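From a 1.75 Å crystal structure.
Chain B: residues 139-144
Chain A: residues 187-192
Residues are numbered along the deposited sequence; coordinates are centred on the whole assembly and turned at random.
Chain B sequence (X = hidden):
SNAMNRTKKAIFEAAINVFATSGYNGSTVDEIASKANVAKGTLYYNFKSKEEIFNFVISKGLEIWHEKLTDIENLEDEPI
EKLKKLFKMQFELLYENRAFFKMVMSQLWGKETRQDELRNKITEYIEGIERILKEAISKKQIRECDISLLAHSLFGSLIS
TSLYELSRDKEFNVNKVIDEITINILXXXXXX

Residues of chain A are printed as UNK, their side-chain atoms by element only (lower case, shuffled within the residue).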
ATOM      1  N   LYS B 139     -29.563   4.146  -2.070  1.00 30.82           N
ATOM      2  CA  LYS B 139     -30.496   3.292  -1.337  1.00 33.03           C
ATOM      3  C   LYS B 139     -30.456   3.504   0.173  1.00 31.70           C
ATOM      4  O   LYS B 139     -31.152   2.780   0.902  1.00 31.03           O
ATOM      5  CB  LYS B 139     -30.213   1.819  -1.643  1.00 31.48           C
ATOM      6  CG  LYS B 139     -30.778   1.333  -2.963  1.00 35.85           C
ATOM      7  CD  LYS B 139     -32.111   0.633  -2.742  1.00 40.20           C
ATOM      8  CE  LYS B 139     -32.600  -0.053  -4.002  1.00 40.76           C
ATOM      9  NZ  LYS B 139     -31.500  -0.822  -4.666  1.00 44.86           N
ATOM     10  N   LYS B 140     -29.652   4.452   0.666  1.00 27.53           N
ATOM     11  CA  LYS B 140     -29.554   4.745   2.100  1.00 30.28           C
ATOM     12  C   LYS B 140     -29.119   3.521   2.906  1.00 33.98           C
ATOM     13  O   LYS B 140     -29.534   3.335   4.054  1.00 30.32           O
ATOM     14  CB  LYS B 140     -30.878   5.296   2.648  1.00 35.28           C
ATOM     15  CG  LYS B 140     -31.485   6.417   1.820  1.00 38.20           C
ATOM     16  CD  LYS B 140     -30.819   7.754   2.119  1.00 41.40           C
ATOM     17  CE  LYS B 140     -31.710   8.930   1.727  1.00 45.80           C
ATOM     18  NZ  LYS B 140     -31.936   9.006   0.253  1.00 49.83           N
ATOM     19  N   GLN B 141     -28.281   2.667   2.319  1.00 28.49           N
ATOM     20  CA  GLN B 141     -27.798   1.495   3.030  1.00 23.52           C
ATOM     21  C   GLN B 141     -26.444   1.720   3.692  1.00 25.90           C
ATOM     22  O   GLN B 141     -26.109   1.008   4.643  1.00 25.58           O
ATOM     23  CB  GLN B 141     -27.722   0.300   2.075  1.00 27.51           C
ATOM     24  CG  GLN B 141     -29.073  -0.374   1.853  1.00 24.35           C
ATOM     25  CD  GLN B 141     -29.142  -1.100   0.534  1.00 31.46           C
ATOM     26  OE1 GLN B 141     -28.120  -1.519  -0.006  1.00 25.79           O
ATOM     27  NE2 GLN B 141     -30.360  -1.267   0.005  1.00 27.89           N
ATOM     28  N   ILE B 142     -25.669   2.690   3.214  1.00 27.52           N
ATOM     29  CA  ILE B 142     -24.445   3.125   3.869  1.00 26.15           C
ATOM     30  C   ILE B 142     -24.480   4.642   3.982  1.00 28.25           C
ATOM     31  O   ILE B 142     -25.237   5.321   3.287  1.00 30.24           O
ATOM     32  CB  ILE B 142     -23.170   2.687   3.120  1.00 21.97           C
ATOM     33  CG1 ILE B 142     -22.997   3.520   1.850  1.00 23.51           C
ATOM     34  CG2 ILE B 142     -23.192   1.199   2.792  1.00 24.77           C
ATOM     35  CD1 ILE B 142     -21.632   3.313   1.191  1.00 25.48           C
ATOM     36  N   ARG B 143     -23.629   5.172   4.862  1.00 25.56           N
ATOM     37  CA  ARG B 143     -23.586   6.611   5.104  1.00 30.71           C
ATOM     38  C   ARG B 143     -23.172   7.380   3.857  1.00 34.25           C
ATOM     39  O   ARG B 143     -22.412   6.890   3.014  1.00 31.88           O
ATOM     40  CB  ARG B 143     -22.593   6.949   6.216  1.00 28.90           C
ATOM     41  CG  ARG B 143     -23.087   6.787   7.620  1.00 33.18           C
ATOM     42  CD  ARG B 143     -22.034   7.303   8.593  1.00 33.01           C
ATOM     43  NE  ARG B 143     -20.773   6.577   8.457  1.00 26.89           N
ATOM     44  CZ  ARG B 143     -19.699   7.030   7.809  1.00 28.62           C
ATOM     45  NH1 ARG B 143     -19.717   8.221   7.211  1.00 25.91           N
ATOM     46  NH2 ARG B 143     -18.607   6.276   7.748  1.00 25.00           N
ATOM     47  N   GLU B 144     -23.646   8.619   3.765  1.00 31.67           N
ATOM     48  CA  GLU B 144     -23.081   9.544   2.800  1.00 35.79           C
ATOM     49  C   GLU B 144     -21.657   9.870   3.213  1.00 33.79           C
ATOM     50  O   GLU B 144     -21.369  10.086   4.394  1.00 35.52           O
ATOM     51  CB  GLU B 144     -23.924  10.813   2.712  1.00 37.99           C
ATOM     52  CG  GLU B 144     -25.260  10.570   2.030  1.00 43.76           C
ATOM     53  CD  GLU B 144     -25.984  11.848   1.679  1.00 59.20           C
ATOM     54  OE1 GLU B 144     -26.255  12.651   2.599  1.00 58.68           O
ATOM     55  OE2 GLU B 144     -26.282  12.040   0.480  1.00 63.58           O
TER
ATOM     56  N   UNK A 187     -16.836   4.029  13.261  1.00 15.52           N
ATOM     57  CA  UNK A 187     -18.283   3.810  13.165  1.00 19.24           C
ATOM     58  C   UNK A 187     -18.686   2.861  12.041  1.00 23.78           C
ATOM     59  O   UNK A 187     -19.844   2.444  11.990  1.00 25.33           O
ATOM     60  c   UNK A 187     -18.825   6.099  14.125  1.00 25.05           C
ATOM     61  o   UNK A 187     -19.058   5.672  15.266  1.00 29.19           O
ATOM     62  c   UNK A 187     -19.009   5.144  12.955  1.00 21.73           C
ATOM     63  o   UNK A 187     -18.424   7.263  13.900  1.00 32.88           O
ATOM     64  N   UNK A 188     -17.780   2.516  11.140  1.00 20.46           N
ATOM     65  CA  UNK A 188     -18.175   1.731   9.987  1.00 18.64           C
ATOM     66  C   UNK A 188     -18.904   2.601   8.989  1.00 20.12           C
ATOM     67  O   UNK A 188     -19.031   3.811   9.152  1.00 24.97           O
ATOM     68  N   UNK A 189     -19.389   1.966   7.919  1.00 20.15           N
ATOM     69  CA  UNK A 189     -20.102   2.690   6.874  1.00 16.61           C
ATOM     70  C   UNK A 189     -21.596   2.412   6.860  1.00 20.52           C
ATOM     71  O   UNK A 189     -22.336   3.149   6.189  1.00 23.38           O
ATOM     72  c   UNK A 189     -19.504   2.406   5.479  1.00 21.11           C
ATOM     73  c   UNK A 189     -19.585   0.915   5.157  1.00 23.05           C
ATOM     74  c   UNK A 189     -18.066   2.935   5.428  1.00 19.25           C
ATOM     75  c   UNK A 189     -19.109   0.590   3.730  1.00 22.10           C
ATOM     76  N   UNK A 190     -22.070   1.403   7.590  1.00 22.70           N
ATOM     77  CA  UNK A 190     -23.485   1.059   7.546  1.00 27.28           C
ATOM     78  C   UNK A 190     -24.312   2.168   8.185  1.00 31.99           C
ATOM     79  O   UNK A 190     -23.907   2.791   9.172  1.00 30.80           O
ATOM     80  c   UNK A 190     -25.111  -0.430   8.787  1.00 37.84           C
ATOM     81  c   UNK A 190     -23.709  -0.304   8.228  1.00 30.62           C
ATOM     82  c   UNK A 190     -23.439  -1.428   7.234  1.00 29.45           C
ATOM     83  N   UNK A 191     -25.467   2.454   7.583  1.00 32.64           N
ATOM     84  CA  UNK A 191     -26.400   3.408   8.166  1.00 40.10           C
ATOM     85  C   UNK A 191     -26.859   2.890   9.529  1.00 39.40           C
ATOM     86  O   UNK A 191     -27.188   1.706   9.691  1.00 44.08           O
ATOM     87  c   UNK A 191     -26.885   6.002   6.507  1.00 36.32           C
ATOM     88  c   UNK A 191     -27.549   3.658   7.171  1.00 38.04           C
ATOM     89  c   UNK A 191     -27.938   5.134   7.146  1.00 42.43           C
ATOM     90  c   UNK A 191     -28.743   2.740   7.401  1.00 39.00           C
ATOM     91  N   UNK A 192     -26.823   3.755  10.537  1.00 43.03           N
ATOM     92  CA  UNK A 192     -27.138   3.306  11.900  1.00 44.44           C
ATOM     93  C   UNK A 192     -28.191   4.172  12.603  1.00 44.92           C
ATOM     94  O   UNK A 192     -28.477   5.295  12.183  1.00 49.31           O
ATOM     95  n   UNK A 192     -21.659   0.957  13.793  1.00 32.11           N
ATOM     96  c   UNK A 192     -22.599   2.066  13.426  1.00 37.79           C
ATOM     97  c   UNK A 192     -25.863   3.255  12.750  1.00 39.63           C
ATOM     98  c   UNK A 192     -24.049   1.600  13.372  1.00 37.54           C
ATOM     99  c   UNK A 192     -24.811   2.277  12.236  1.00 40.57           C
TER

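Position 187 of chain A carries four side-chain atoms: two carbons in succession, the second bearing two oxygens. That is a carboxylate on a single methylene, so the residue is Asp187(A). Although its CA-to-CB bond points toward chain B, its CB comes no nearer than 5.0 Å to NE of Arg143(B), and one carboxylate oxygen is hydrogen-bonded elsewhere in the structure.

Position 188 has no side-chain atoms, which makes it Gly188(A). It is the first residue to leave helical angles after a helix, and its phi of 76° with psi of -176° would jam a CB against the carbonyl oxygen of Asp187(A); the backbone itself calls for glycine. Its own carbonyl O receives the guanidinium of Arg143(B), at 2.9 Å from NH2 in a nearly straight hydrogen bond and at 3.3 Å from NE in a weak one.

Position 189 shows four carbons, forked at the first, with one arm two carbons long: a beta-branched aliphatic chain, hence Ile189(A). It is buried, and its CD1 lies 4.2 Å from CG2 of Ile142(B), an apolar contact suited to a side chain without polar atoms. Its backbone O accepts a hydrogen bond from N of Arg143(B) at 2.7 Å.

Position 190 has three carbons, one carrying the other two, and is therefore Val190(A). Its CA-to-CB bond points away from chain B, so here the backbone makes the approach: its CA is 4.3 Å from CA of Ile142(B). The contact asks little of the side chain, and valine's short branched chain suits the extended backbone.

Position 191 repeats the four-carbon forked pattern with a two-carbon arm, giving Ile191(A). Its CD1 lies 3.6 Å from CA of Arg143(B) and 4.0 Å from CG of the same residue, while its CG2 is 3.5 Å from O of Lys140(B). Both arms thus cover chain B, even though the residue remains exposed overall.

Position 192 has four carbons in a row ending in nitrogen: Lys192(A). Its chain stays clear of chain B and folds back along its own stretch, where NZ donates a hydrogen bond to O of Asp187(A) at 3.0 Å.

The contact rests on a single beta bridge pairing Ile142(B) with Val190(A). Flanking that pair, N of Arg143(B) bonds to O of Ile189(A), and N of Ile191(A) makes a weak bond of 3.3 Å to O of Gln141(B). Arg143(B) extends the polar link to Gly188(A), while the two isoleucines of chain A supply apolar cover. Backbone pairing and side-chain packing together bury 397 Å².

Chain A 187-192: DGIVIK
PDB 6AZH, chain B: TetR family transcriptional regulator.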